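Local coordinates for protein isomaltodextranase (Arthrobacter globiformis, PDB 5AWO) that hydrolyses alpha-1,6-glucosidic linkages in dextran-type polysaccharides, releasing isomaltose units one after another from the non-reducing chain ends, at residues N294-F299 with A408-S413; L377-T382 with S390-R395; I422-D427 with S449-A454; Y476-A481 with G500-L505. All coordinates share one frame; numbering follows the deposited sequence.

Overall arrangement
Contact 1 joins the TIM barrel to the C-terminal beta sandwich, through helix 295-302 and the end of strand 405-410. Contact 2 comes between its two segments in the chain and lies at one border of the same antiparallel sheet of the sandwich; the two centres are 12 Å apart. Contact 3 follows, pairing strands 418-423 and 450-455, about 15 Å from contact 2 between centres. Leu409 of contact 1 packs on its Ile422. Contact 4 comes last, in the carbohydrate-binding module. Its Phe480 touches Leu377 of contact 2 and Asp427 of contact 3, so the module packs directly on the sandwich. All four lie away from the probable nucleophile Asp201 and proton donor Asp262.

Contact 1: residues N294-F299 with A408-S413; sequences NPFCGF and ALFNRS
Phe296 projects from the first turn of helix 295-302 toward Arg412. Its CB already lies under the centre of the guanidinium face, 3.6 Å from Arg412 CZ. One step out, Phe296 CG is 3.5 Å from Arg412 NE. The ring then runs beneath the arginine chain, with Arg412 CD over its centre in a CH-pi contact, 3.6 Å from the ring centroid of Phe296. Ring and guanidinium planes are only 12° apart. At the ring edge Phe296 CE1 meets the face of Phe410, 3.7 Å from its CG. This is a T-shaped pair, with the planes at 83°. Arg412 bends at chi3 (66°) to lie over the ring. Its polar end is satisfied elsewhere: NE bonds to Ser279 OG, NH1 to Thr393 OG1 and NH2 to Gln283 OE1. An alanine in place of Phe296 would remove the ring and would probably leave the aliphatic part of Arg412 and the face of Phe410 poorly packed. Phe296 is also touched by Leu278 and Ser279 of helix 274-279 and by Leu335 of helix 326-339, so its ring fills the seam between barrel helices and strand 405-410 of the C-terminal sandwich.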
loop_
_atom_site.group_PDB
_atom_site.type_symbol
_atom_site.label_atom_id
_atom_site.label_comp_id
_atom_site.label_asym_id
_atom_site.label_seq_id
_atom_site.Cartn_x
_atom_site.Cartn_y
_atom_site.Cartn_z
ATOM N N ASN A 294 -3.358 -14.920 5.709
ATOM C CA ASN A 294 -2.320 -14.356 6.571
ATOM C C ASN A 294 -1.476 -13.370 5.780
ATOM O O ASN A 294 -1.353 -13.483 4.540
ATOM C CB ASN A 294 -1.464 -15.458 7.236
ATOM C CG ASN A 294 -0.653 -16.261 6.248
ATOM O OD1 ASN A 294 -1.008 -17.420 5.900
ATOM N ND2 ASN A 294 0.392 -15.694 5.758
ATOM N N PRO A 295 -0.912 -12.356 6.461
ATOM C CA PRO A 295 -0.182 -11.304 5.736
ATOM C C PRO A 295 1.166 -11.731 5.175
ATOM O O PRO A 295 1.613 -11.141 4.189
ATOM C CB PRO A 295 -0.079 -10.173 6.759
ATOM C CG PRO A 295 -0.175 -10.883 8.102
ATOM C CD PRO A 295 -1.186 -11.970 7.859
ATOM N N PHE A 296 1.813 -12.772 5.719
ATOM C CA PHE A 296 2.993 -13.255 5.030
ATOM C C PHE A 296 2.628 -13.601 3.596
ATOM O O PHE A 296 3.320 -13.189 2.651
ATOM C CB PHE A 296 3.623 -14.460 5.714
ATOM C CG PHE A 296 4.597 -14.117 6.804
ATOM C CD1 PHE A 296 5.882 -13.681 6.476
ATOM C CD2 PHE A 296 4.279 -14.259 8.139
ATOM C CE1 PHE A 296 6.796 -13.373 7.468
ATOM C CE2 PHE A 296 5.188 -13.967 9.124
ATOM C CZ PHE A 296 6.467 -13.522 8.792
ATOM N N CYS A 297 1.546 -14.349 3.408
ATOM C CA CYS A 297 1.141 -14.766 2.070
ATOM C C CYS A 297 0.504 -13.609 1.304
ATOM O O CYS A 297 0.727 -13.480 0.091
ATOM C CB CYS A 297 0.149 -15.912 2.123
ATOM S SG CYS A 297 0.885 -17.474 2.691
ATOM N N GLY A 298 -0.307 -12.783 1.957
ATOM C CA GLY A 298 -0.946 -11.693 1.247
ATOM C C GLY A 298 0.013 -10.616 0.761
ATOM O O GLY A 298 -0.122 -10.099 -0.366
ATOM N N PHE A 299 0.967 -10.211 1.593
ATOM C CA PHE A 299 1.965 -9.252 1.159
ATOM C C PHE A 299 2.744 -9.858 -0.001
ATOM O O PHE A 299 3.003 -9.178 -1.012
ATOM C CB PHE A 299 2.956 -8.923 2.278
ATOM C CG PHE A 299 2.458 -7.943 3.329
ATOM C CD1 PHE A 299 1.826 -6.746 2.996
ATOM C CD2 PHE A 299 2.708 -8.194 4.676
ATOM C CE1 PHE A 299 1.455 -5.834 3.973
ATOM C CE2 PHE A 299 2.331 -7.294 5.650
ATOM C CZ PHE A 299 1.707 -6.109 5.297
ATOM N N ALA A 408 15.008 -7.913 5.005
ATOM C CA ALA A 408 14.374 -8.609 6.155
ATOM C C ALA A 408 14.301 -10.100 5.910
ATOM O O ALA A 408 13.979 -10.559 4.819
ATOM C CB ALA A 408 13.001 -8.029 6.412
ATOM N N LEU A 409 14.666 -10.864 6.950
ATOM C CA LEU A 409 14.764 -12.305 6.885
ATOM C C LEU A 409 13.857 -12.883 7.987
ATOM O O LEU A 409 13.868 -12.370 9.110
ATOM C CB LEU A 409 16.193 -12.752 7.115
ATOM C CG LEU A 409 17.265 -12.126 6.231
ATOM C CD1 LEU A 409 18.654 -12.500 6.708
ATOM C CD2 LEU A 409 17.105 -12.491 4.776
ATOM N N PHE A 410 13.078 -13.922 7.639
ATOM C CA PHE A 410 12.049 -14.456 8.527
ATOM C C PHE A 410 12.169 -15.965 8.605
ATOM O O PHE A 410 12.495 -16.613 7.631
ATOM C CB PHE A 410 10.651 -14.096 8.003
ATOM C CG PHE A 410 10.390 -12.629 7.930
ATOM C CD1 PHE A 410 9.859 -11.946 9.007
ATOM C CD2 PHE A 410 10.644 -11.930 6.762
ATOM C CE1 PHE A 410 9.660 -10.579 8.968
ATOM C CE2 PHE A 410 10.381 -10.577 6.701
ATOM C CZ PHE A 410 9.893 -9.894 7.793
ATOM N N ASN A 411 11.836 -16.513 9.769
ATOM C CA ASN A 411 11.689 -17.966 9.947
ATOM C C ASN A 411 10.312 -18.320 10.454
ATOM O O ASN A 411 10.039 -18.212 11.650
ATOM C CB ASN A 411 12.756 -18.544 10.868
ATOM C CG ASN A 411 12.584 -20.037 11.069
ATOM O OD1 ASN A 411 11.859 -20.698 10.311
ATOM N ND2 ASN A 411 13.255 -20.583 12.056
ATOM N N ARG A 412 9.466 -18.786 9.530
ATOM C CA ARG A 412 8.092 -19.156 9.842
ATOM C C ARG A 412 7.939 -20.595 10.352
ATOM O O ARG A 412 6.811 -21.019 10.671
ATOM C CB ARG A 412 7.213 -18.886 8.629
ATOM C CG ARG A 412 7.167 -17.430 8.202
ATOM C CD ARG A 412 6.425 -17.221 6.898
ATOM N NE ARG A 412 5.010 -17.556 7.051
ATOM C CZ ARG A 412 4.224 -18.009 6.093
ATOM N NH1 ARG A 412 4.653 -18.131 4.840
ATOM N NH2 ARG A 412 2.992 -18.368 6.414
ATOM N N SER A 413 9.027 -21.365 10.472
ATOM C CA SER A 413 8.917 -22.673 11.092
ATOM C C SER A 413 8.470 -22.512 12.549
ATOM O O SER A 413 8.912 -21.588 13.259
ATOM C CB SER A 413 10.259 -23.386 11.087
ATOM O OG SER A 413 10.167 -24.634 11.777
#

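Contact 2: residues L377-T382 with S390-R395; sequences LYRSAT and SRDTER
Arg391 lies along the ring of Tyr378, the two side chains pointing the same way. Its chain is extended, and CD sits over the ring face, offset toward the rim, 3.9 Å from the Tyr378 centroid. Further out the roles swap: Tyr378 OH stands over the centre of the guanidinium face, 3.1 Å from Arg391 CZ, with the planes 28° apart. The hydroxyl bonds to Ser303 OG, and Arg391 NH1 to Thr300 O and His304 ND1. In the guanidinium plane, Arg391 NE donates to a water, 3.0 Å to its oxygen, that also bonds Ser380 O and Thr382 O. The backbones pair antiparallel at the border of the C-terminal beta-sandwich sheet, where strand 391-392 is outermost. Asp392 N donates to Leu377 O at 2.9 Å. Just before strand 391-392, Ser390 O takes two donors, Arg379 N at 2.7 Å and Ser380 N. After Asp392 the chain turns a corner through a type I turn to Arg395. Arg395 NE and NH2 grip one oxygen side-on, with Asp392 OD2 2.8 Å from NE. Leu377 CD2 rests on the guanidinium face of Arg395, 3.4 Å from its NH2. The Arg379 guanidinium stacks on the Asp392 carboxylate in a long, charge-only salt bridge.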
loop_
_atom_site.group_PDB
_atom_site.type_symbol
_atom_site.label_atom_id
_atom_site.label_comp_id
_atom_site.label_asym_id
_atom_site.label_seq_id
_atom_site.Cartn_x
_atom_site.Cartn_y
_atom_site.Cartn_z
ATOM N N LEU A 377 11.589 -12.126 -2.325
ATOM C CA LEU A 377 12.463 -12.557 -3.410
ATOM C C LEU A 377 11.641 -13.316 -4.459
ATOM O O LEU A 377 11.031 -14.322 -4.165
ATOM C CB LEU A 377 13.574 -13.453 -2.880
ATOM C CG LEU A 377 14.672 -13.832 -3.866
ATOM C CD1 LEU A 377 15.437 -12.604 -4.343
ATOM C CD2 LEU A 377 15.600 -14.845 -3.214
ATOM N N TYR A 378 11.632 -12.821 -5.692
ATOM C CA TYR A 378 10.943 -13.524 -6.773
ATOM C C TYR A 378 11.768 -14.719 -7.235
ATOM O O TYR A 378 12.996 -14.590 -7.372
ATOM C CB TYR A 378 10.616 -12.579 -7.944
ATOM C CG TYR A 378 9.313 -11.830 -7.735
ATOM C CD1 TYR A 378 9.113 -11.029 -6.614
ATOM C CD2 TYR A 378 8.255 -11.971 -8.622
ATOM C CE1 TYR A 378 7.925 -10.341 -6.415
ATOM C CE2 TYR A 378 7.052 -11.296 -8.416
ATOM C CZ TYR A 378 6.895 -10.496 -7.292
ATOM O OH TYR A 378 5.688 -9.841 -7.103
ATOM N N ARG A 379 11.094 -15.843 -7.403
ATOM C CA ARG A 379 11.686 -17.130 -7.785
ATOM C C ARG A 379 11.221 -17.556 -9.189
ATOM O O ARG A 379 11.907 -18.339 -9.861
ATOM C CB ARG A 379 11.402 -18.189 -6.708
ATOM C CG ARG A 379 11.962 -17.762 -5.348
ATOM C CD ARG A 379 11.936 -18.832 -4.274
ATOM N NE ARG A 379 10.595 -19.108 -3.755
ATOM C CZ ARG A 379 10.330 -19.786 -2.646
ATOM N NH1 ARG A 379 11.319 -20.261 -1.885
ATOM N NH2 ARG A 379 9.067 -19.956 -2.266
ATOM N N SER A 380 10.073 -17.053 -9.644
ATOM C CA SER A 380 9.612 -17.282 -11.012
ATOM C C SER A 380 8.590 -16.222 -11.388
ATOM O O SER A 380 8.219 -15.383 -10.556
ATOM C CB SER A 380 9.040 -18.678 -11.170
ATOM O OG SER A 380 7.687 -18.738 -10.742
ATOM N N ALA A 381 8.156 -16.226 -12.647
ATOM C CA ALA A 381 7.170 -15.275 -13.147
ATOM C C ALA A 381 5.722 -15.647 -12.838
ATOM O O ALA A 381 4.834 -14.804 -12.965
ATOM C CB ALA A 381 7.330 -15.124 -14.666
ATOM N N THR A 382 5.481 -16.881 -12.438
ATOM C CA THR A 382 4.124 -17.398 -12.231
ATOM C C THR A 382 3.457 -16.623 -11.105
ATOM O O THR A 382 4.061 -16.420 -10.047
ATOM C CB THR A 382 4.159 -18.888 -11.862
ATOM O OG1 THR A 382 4.962 -19.592 -12.827
ATOM C CG2 THR A 382 2.770 -19.514 -11.810
ATOM N N SER A 390 6.607 -19.356 -6.403
ATOM C CA SER A 390 7.100 -18.327 -7.305
ATOM C C SER A 390 7.719 -17.144 -6.598
ATOM O O SER A 390 8.403 -16.328 -7.224
ATOM C CB SER A 390 5.979 -17.826 -8.193
ATOM O OG SER A 390 5.038 -17.052 -7.443
ATOM N N ARG A 391 7.473 -17.016 -5.280
ATOM C CA ARG A 391 7.989 -15.914 -4.478
ATOM C C ARG A 391 8.259 -16.448 -3.074
ATOM O O ARG A 391 7.612 -17.389 -2.630
ATOM C CB ARG A 391 6.999 -14.729 -4.423
ATOM C CG ARG A 391 6.539 -14.240 -5.788
ATOM C CD ARG A 391 5.409 -13.234 -5.679
ATOM N NE ARG A 391 4.800 -13.016 -6.985
ATOM C CZ ARG A 391 3.748 -12.259 -7.227
ATOM N NH1 ARG A 391 3.115 -11.641 -6.231
ATOM N NH2 ARG A 391 3.316 -12.110 -8.480
ATOM N N ASP A 392 9.255 -15.846 -2.410
ATOM C CA ASP A 392 9.689 -16.317 -1.085
ATOM C C ASP A 392 9.103 -15.416 -0.002
ATOM O O ASP A 392 9.541 -14.295 0.179
ATOM C CB ASP A 392 11.208 -16.306 -1.026
ATOM C CG ASP A 392 11.756 -17.082 0.145
ATOM O OD1 ASP A 392 11.051 -17.189 1.186
ATOM O OD2 ASP A 392 12.902 -17.588 0.048
ATOM N N THR A 393 8.146 -15.963 0.752
ATOM C CA THR A 393 7.501 -15.214 1.829
ATOM C C THR A 393 8.460 -14.822 2.957
ATOM O O THR A 393 8.128 -13.926 3.725
ATOM C CB THR A 393 6.326 -15.982 2.486
ATOM O OG1 THR A 393 6.821 -17.146 3.174
ATOM C CG2 THR A 393 5.269 -16.361 1.482
ATOM N N GLU A 394 9.636 -15.457 3.048
ATOM C CA GLU A 394 10.515 -15.330 4.189
ATOM C C GLU A 394 11.761 -14.477 3.958
ATOM O O GLU A 394 12.553 -14.305 4.857
ATOM C CB GLU A 394 10.915 -16.710 4.672
ATOM C CG GLU A 394 9.752 -17.498 5.247
ATOM C CD GLU A 394 10.179 -18.878 5.639
ATOM O OE1 GLU A 394 10.611 -19.675 4.765
ATOM O OE2 GLU A 394 10.084 -19.201 6.858
ATOM N N ARG A 395 11.948 -13.958 2.741
ATOM C CA ARG A 395 13.089 -13.096 2.443
ATOM C C ARG A 395 12.613 -11.914 1.617
ATOM O O ARG A 395 12.084 -12.102 0.491
ATOM C CB ARG A 395 14.167 -13.877 1.681
ATOM C CG ARG A 395 14.766 -14.996 2.518
ATOM C CD ARG A 395 15.931 -15.696 1.820
ATOM N NE ARG A 395 15.417 -16.486 0.711
ATOM C CZ ARG A 395 16.113 -16.885 -0.349
ATOM N NH1 ARG A 395 17.401 -16.575 -0.505
ATOM N NH2 ARG A 395 15.503 -17.621 -1.263
HETATM O O HOH W 1 5.829 -14.309 -9.472
HETATM O O HOH W 2 4.121 -12.421 -11.230
#

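Contact 3: residues I422-D427 with S449-A454; sequences IDFAKD and SRATAA. With PO4 (phosphate ion), chain B.
Phe424 has CG beside its backbone N (chi1 -55°), which lays the ring against the opposite backbone. Arg450 N sits over one ring face, offset toward the rim, and Phe424 CZ is 4.0 Å from Ala451 CB. An alanine at Phe424 would remove this ring and would probably leave the Ser449 to Ala451 backbone and neighbouring Val465 less well packed. The backbone of Phe424 is held as well, its N donating to Ser449 O. Ile422 and Ala451 form an antiparallel hydrogen-bonded pair, with Ile422 N 2.8 Å from Ala451 O. Strands 418-423 and 450-455 pair as a two-stranded antiparallel sheet of the C-terminal beta sandwich, with Ile422 and Ala451 facing strands 405-410 and 460-466. Asp423 and Arg450 occupy the other side. Asp423 has CG anti to its backbone N (chi1 -172°). Its OD1 uses the anti lone pair for Lys426 N, 2.9 Å away, an Asx motif that holds the following turn. Asp427 OD2 in turn takes Asp423 N at 2.8 Å. Arg450 adopts the crowded chi1 (60°) and bends at chi3, so its guanidinium meets a phosphate ion edge-on, probably from the crystallisation liquor. Arg450 NE donates almost straight to phosphate O3 at 2.9 Å, and NH2 to O4. Lys426 NZ bonds phosphate O1 at 2.7 Å. Asp423 OD2 is 2.5 Å from phosphate O3, so an acid group there probably carries a proton.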
loop_
_atom_site.group_PDB
_atom_site.type_symbol
_atom_site.label_atom_id
_atom_site.label_comp_id
_atom_site.label_asym_id
_atom_site.label_seq_id
_atom_site.Cartn_x
_atom_site.Cartn_y
_atom_site.Cartn_z
ATOM N N ILE A 422 20.285 -13.313 2.077
ATOM C CA ILE A 422 20.128 -12.529 0.860
ATOM C C ILE A 422 21.529 -12.116 0.402
ATOM O O ILE A 422 22.277 -11.468 1.131
ATOM C CB ILE A 422 19.203 -11.308 1.071
ATOM C CG1 ILE A 422 17.732 -11.764 1.040
ATOM C CG2 ILE A 422 19.415 -10.229 0.005
ATOM C CD1 ILE A 422 17.247 -12.196 -0.315
ATOM N N ASP A 423 21.849 -12.506 -0.825
ATOM C CA ASP A 423 23.143 -12.220 -1.424
ATOM C C ASP A 423 23.023 -10.995 -2.310
ATOM O O ASP A 423 22.094 -10.897 -3.140
ATOM C CB ASP A 423 23.576 -13.421 -2.249
ATOM C CG ASP A 423 24.996 -13.277 -2.749
ATOM O OD1 ASP A 423 25.235 -12.581 -3.776
ATOM O OD2 ASP A 423 25.882 -13.831 -2.092
ATOM N N PHE A 424 23.902 -10.022 -2.108
ATOM C CA PHE A 424 23.737 -8.718 -2.736
ATOM C C PHE A 424 23.943 -8.746 -4.244
ATOM O O PHE A 424 23.355 -7.927 -4.945
ATOM C CB PHE A 424 24.604 -7.635 -2.076
ATOM C CG PHE A 424 24.388 -7.504 -0.575
ATOM C CD1 PHE A 424 23.175 -7.881 0.006
ATOM C CD2 PHE A 424 25.404 -7.058 0.264
ATOM C CE1 PHE A 424 22.981 -7.749 1.372
ATOM C CE2 PHE A 424 25.201 -6.921 1.627
ATOM C CZ PHE A 424 23.995 -7.282 2.182
ATOM N N ALA A 425 24.759 -9.685 -4.711
ATOM C CA ALA A 425 24.956 -9.885 -6.151
ATOM C C ALA A 425 23.897 -10.810 -6.725
ATOM O O ALA A 425 23.158 -10.404 -7.639
ATOM C CB ALA A 425 26.354 -10.426 -6.433
ATOM N N LYS A 426 23.788 -12.020 -6.190
ATOM C CA LYS A 426 22.957 -13.044 -6.790
ATOM C C LYS A 426 21.462 -12.793 -6.631
ATOM O O LYS A 426 20.680 -13.156 -7.497
ATOM C CB LYS A 426 23.295 -14.410 -6.236
ATOM C CG LYS A 426 24.722 -14.812 -6.572
ATOM C CD LYS A 426 25.004 -16.258 -6.218
ATOM C CE LYS A 426 25.267 -16.426 -4.732
ATOM N NZ LYS A 426 25.907 -17.742 -4.435
ATOM N N ASP A 427 21.074 -12.225 -5.500
ATOM C CA ASP A 427 19.669 -11.949 -5.247
ATOM C C ASP A 427 19.292 -10.520 -5.600
ATOM O O ASP A 427 18.328 -10.306 -6.354
ATOM C CB ASP A 427 19.319 -12.265 -3.778
ATOM C CG ASP A 427 19.504 -13.718 -3.428
ATOM O OD1 ASP A 427 19.101 -14.594 -4.212
ATOM O OD2 ASP A 427 20.049 -14.014 -2.330
ATOM N N SER A 449 29.027 -8.950 1.462
ATOM C CA SER A 449 28.454 -9.375 0.193
ATOM C C SER A 449 27.068 -9.965 0.350
ATOM O O SER A 449 26.423 -10.287 -0.646
ATOM C CB SER A 449 29.337 -10.449 -0.462
ATOM O OG SER A 449 29.358 -11.658 0.276
ATOM N N ARG A 450 26.621 -10.116 1.596
ATOM C CA ARG A 450 25.393 -10.840 1.884
ATOM C C ARG A 450 24.934 -10.424 3.277
ATOM O O ARG A 450 25.731 -9.876 4.063
ATOM C CB ARG A 450 25.640 -12.345 1.800
ATOM C CG ARG A 450 26.693 -12.843 2.783
ATOM C CD ARG A 450 27.451 -14.073 2.304
ATOM N NE ARG A 450 26.605 -15.264 2.208
ATOM C CZ ARG A 450 26.394 -16.153 3.187
ATOM N NH1 ARG A 450 26.934 -15.995 4.404
ATOM N NH2 ARG A 450 25.621 -17.206 2.946
ATOM N N ALA A 451 23.641 -10.616 3.527
ATOM C CA ALA A 451 23.054 -10.524 4.863
ATOM C C ALA A 451 22.465 -11.891 5.198
ATOM O O ALA A 451 21.775 -12.513 4.366
ATOM C CB ALA A 451 21.983 -9.453 4.873
ATOM N N THR A 452 22.744 -12.368 6.412
ATOM C CA THR A 452 22.360 -13.723 6.793
ATOM C C THR A 452 22.008 -13.784 8.274
ATOM O O THR A 452 22.479 -12.968 9.060
ATOM C CB THR A 452 23.492 -14.725 6.479
ATOM O OG1 THR A 452 23.049 -16.084 6.623
ATOM C CG2 THR A 452 24.710 -14.491 7.338
ATOM N N ALA A 453 21.167 -14.742 8.631
ATOM C CA ALA A 453 20.827 -14.969 10.029
ATOM C C ALA A 453 20.377 -16.387 10.231
ATOM O O ALA A 453 19.667 -16.949 9.386
ATOM C CB ALA A 453 19.729 -14.023 10.469
ATOM N N ALA A 454 20.791 -16.967 11.350
ATOM C CA ALA A 454 20.322 -18.260 11.800
ATOM C C ALA A 454 19.220 -17.972 12.788
ATOM O O ALA A 454 19.440 -17.552 13.911
ATOM C CB ALA A 454 21.453 -19.040 12.475
HETATM P P PO4 B . 24.960 -16.978 -0.882
HETATM O O1 PO4 B . 26.084 -17.529 -1.756
HETATM O O2 PO4 B . 23.688 -16.934 -1.753
HETATM O O3 PO4 B . 25.285 -15.594 -0.373
HETATM O O4 PO4 B . 24.728 -17.899 0.286
HETATM O O HOH W 3 28.557 -13.348 -1.425
#

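Contact 4: residues Y476-A481 with G500-L505; sequences YPAAFA and GFVDGL
Tyr476 lies in strand 473-477 of the C-terminal carbohydrate-binding module, a CBM35 with a beta-sandwich fold. Its backbone pairs with Ile606 of strand 601-609, and Val502 of strand 501-505 bonds with Leu603 of that same strand, so both segments are held by a common neighbour. Pro477 ends the first strand. At Ala478 the chain winds into a short 3-10 segment, and here the two segments meet most closely. Ala478 CB points toward the other segment and lies 3.6 Å from Val502 CG2. Val502 CG2 is also 3.4 Å from Ala478 O. Val502 has CG1 anti to its backbone N (chi1 168°), which puts CG2 beside that N and against Ala478. One methyl of the valine thus meets both the methyl and the carbonyl oxygen of the alanine. Ala479 comes next, its methyl loosely packed beside the start of the strand, with CB 4.4 Å from Phe501 N. Its backbone reaches across through solvent: Ala479 N donates to a water at 2.9 Å. That water lies 3.0 Å from Gly500 O and probably donates to it. Phe480 starts off in the other direction, and its ring meets Trp405 edge-to-face. Ala478 O, which also accepts from Trp483 NE1, takes a bond at the end of the 3-10 segment from Ala481 N, 3.1 Å away.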
loop_
_atom_site.group_PDB
_atom_site.type_symbol
_atom_site.label_atom_id
_atom_site.label_comp_id
_atom_site.label_asym_id
_atom_site.label_seq_id
_atom_site.Cartn_x
_atom_site.Cartn_y
_atom_site.Cartn_z
ATOM N N TYR A 476 19.849 0.823 -9.375
ATOM C CA TYR A 476 18.475 0.445 -9.012
ATOM C C TYR A 476 18.024 -0.747 -9.845
ATOM O O TYR A 476 17.665 -0.590 -11.008
ATOM C CB TYR A 476 17.533 1.613 -9.246
ATOM C CG TYR A 476 17.906 2.836 -8.479
ATOM C CD1 TYR A 476 18.888 3.702 -8.950
ATOM C CD2 TYR A 476 17.322 3.123 -7.240
ATOM C CE1 TYR A 476 19.233 4.836 -8.240
ATOM C CE2 TYR A 476 17.658 4.255 -6.523
ATOM C CZ TYR A 476 18.634 5.108 -7.009
ATOM O OH TYR A 476 18.947 6.232 -6.274
ATOM N N PRO A 477 18.014 -1.961 -9.259
ATOM C CA PRO A 477 17.516 -3.138 -9.947
ATOM C C PRO A 477 16.019 -3.076 -10.261
ATOM O O PRO A 477 15.215 -2.735 -9.399
ATOM C CB PRO A 477 17.798 -4.267 -8.954
ATOM C CG PRO A 477 18.957 -3.759 -8.162
ATOM C CD PRO A 477 18.624 -2.334 -7.963
ATOM N N ALA A 478 15.638 -3.387 -11.494
ATOM C CA ALA A 478 14.238 -3.256 -11.898
ATOM C C ALA A 478 13.351 -4.285 -11.206
ATOM O O ALA A 478 12.163 -4.014 -10.966
ATOM C CB ALA A 478 14.111 -3.391 -13.419
ATOM N N ALA A 479 13.917 -5.441 -10.872
ATOM C CA ALA A 479 13.147 -6.542 -10.267
ATOM C C ALA A 479 12.684 -6.212 -8.847
ATOM O O ALA A 479 11.814 -6.912 -8.335
ATOM C CB ALA A 479 13.926 -7.838 -10.279
ATOM N N PHE A 480 13.265 -5.182 -8.241
ATOM C CA PHE A 480 12.829 -4.718 -6.915
ATOM C C PHE A 480 12.109 -3.386 -6.929
ATOM O O PHE A 480 11.780 -2.866 -5.882
ATOM C CB PHE A 480 14.025 -4.705 -5.950
ATOM C CG PHE A 480 14.374 -6.066 -5.447
ATOM C CD1 PHE A 480 13.670 -6.600 -4.373
ATOM C CD2 PHE A 480 15.352 -6.843 -6.046
ATOM C CE1 PHE A 480 13.926 -7.863 -3.905
ATOM C CE2 PHE A 480 15.621 -8.114 -5.568
ATOM C CZ PHE A 480 14.896 -8.631 -4.513
ATOM N N ALA A 481 11.865 -2.812 -8.122
ATOM C CA ALA A 481 11.168 -1.554 -8.278
ATOM C C ALA A 481 9.658 -1.769 -8.386
ATOM O O ALA A 481 9.182 -2.861 -8.112
ATOM C CB ALA A 481 11.710 -0.814 -9.508
ATOM N N GLY A 500 16.744 -11.658 -11.644
ATOM C CA GLY A 500 15.934 -11.566 -12.855
ATOM C C GLY A 500 15.884 -10.156 -13.406
ATOM O O GLY A 500 16.796 -9.342 -13.184
ATOM N N PHE A 501 14.786 -9.844 -14.090
ATOM C CA PHE A 501 14.621 -8.592 -14.779
ATOM C C PHE A 501 13.139 -8.308 -14.949
ATOM O O PHE A 501 12.299 -9.108 -14.528
ATOM C CB PHE A 501 15.324 -8.637 -16.161
ATOM C CG PHE A 501 14.943 -9.820 -16.997
ATOM C CD1 PHE A 501 13.831 -9.789 -17.848
ATOM C CD2 PHE A 501 15.690 -10.974 -16.930
ATOM C CE1 PHE A 501 13.502 -10.892 -18.617
ATOM C CE2 PHE A 501 15.366 -12.079 -17.686
ATOM C CZ PHE A 501 14.261 -12.048 -18.535
ATOM N N VAL A 502 12.814 -7.182 -15.576
ATOM C CA VAL A 502 11.429 -6.875 -15.873
ATOM C C VAL A 502 11.124 -7.092 -17.347
ATOM O O VAL A 502 11.856 -6.586 -18.194
ATOM C CB VAL A 502 11.098 -5.436 -15.450
ATOM C CG1 VAL A 502 9.745 -4.988 -16.013
ATOM C CG2 VAL A 502 11.082 -5.356 -13.935
ATOM N N ASP A 503 10.082 -7.862 -17.632
ATOM C CA ASP A 503 9.575 -8.019 -18.997
ATOM C C ASP A 503 8.162 -7.465 -19.092
ATOM O O ASP A 503 7.714 -6.705 -18.200
ATOM C CB ASP A 503 9.700 -9.476 -19.476
ATOM C CG ASP A 503 8.713 -10.418 -18.830
ATOM O OD1 ASP A 503 7.998 -9.962 -17.900
ATOM O OD2 ASP A 503 8.669 -11.600 -19.241
ATOM N N GLY A 504 7.488 -7.770 -20.202
ATOM C CA GLY A 504 6.188 -7.215 -20.472
ATOM C C GLY A 504 6.234 -5.771 -20.926
ATOM O O GLY A 504 5.201 -5.091 -20.918
ATOM N N LEU A 505 7.411 -5.276 -21.307
ATOM C CA LEU A 505 7.562 -3.906 -21.748
ATOM C C LEU A 505 7.450 -3.918 -23.276
ATOM O O LEU A 505 8.445 -3.910 -23.985
ATOM C CB LEU A 505 8.882 -3.303 -21.262
ATOM C CG LEU A 505 8.990 -3.130 -19.731
ATOM C CD1 LEU A 505 10.431 -2.866 -19.325
ATOM C CD2 LEU A 505 8.087 -1.996 -19.248
HETATM O O HOH W 4 16.191 -6.526 -12.215
#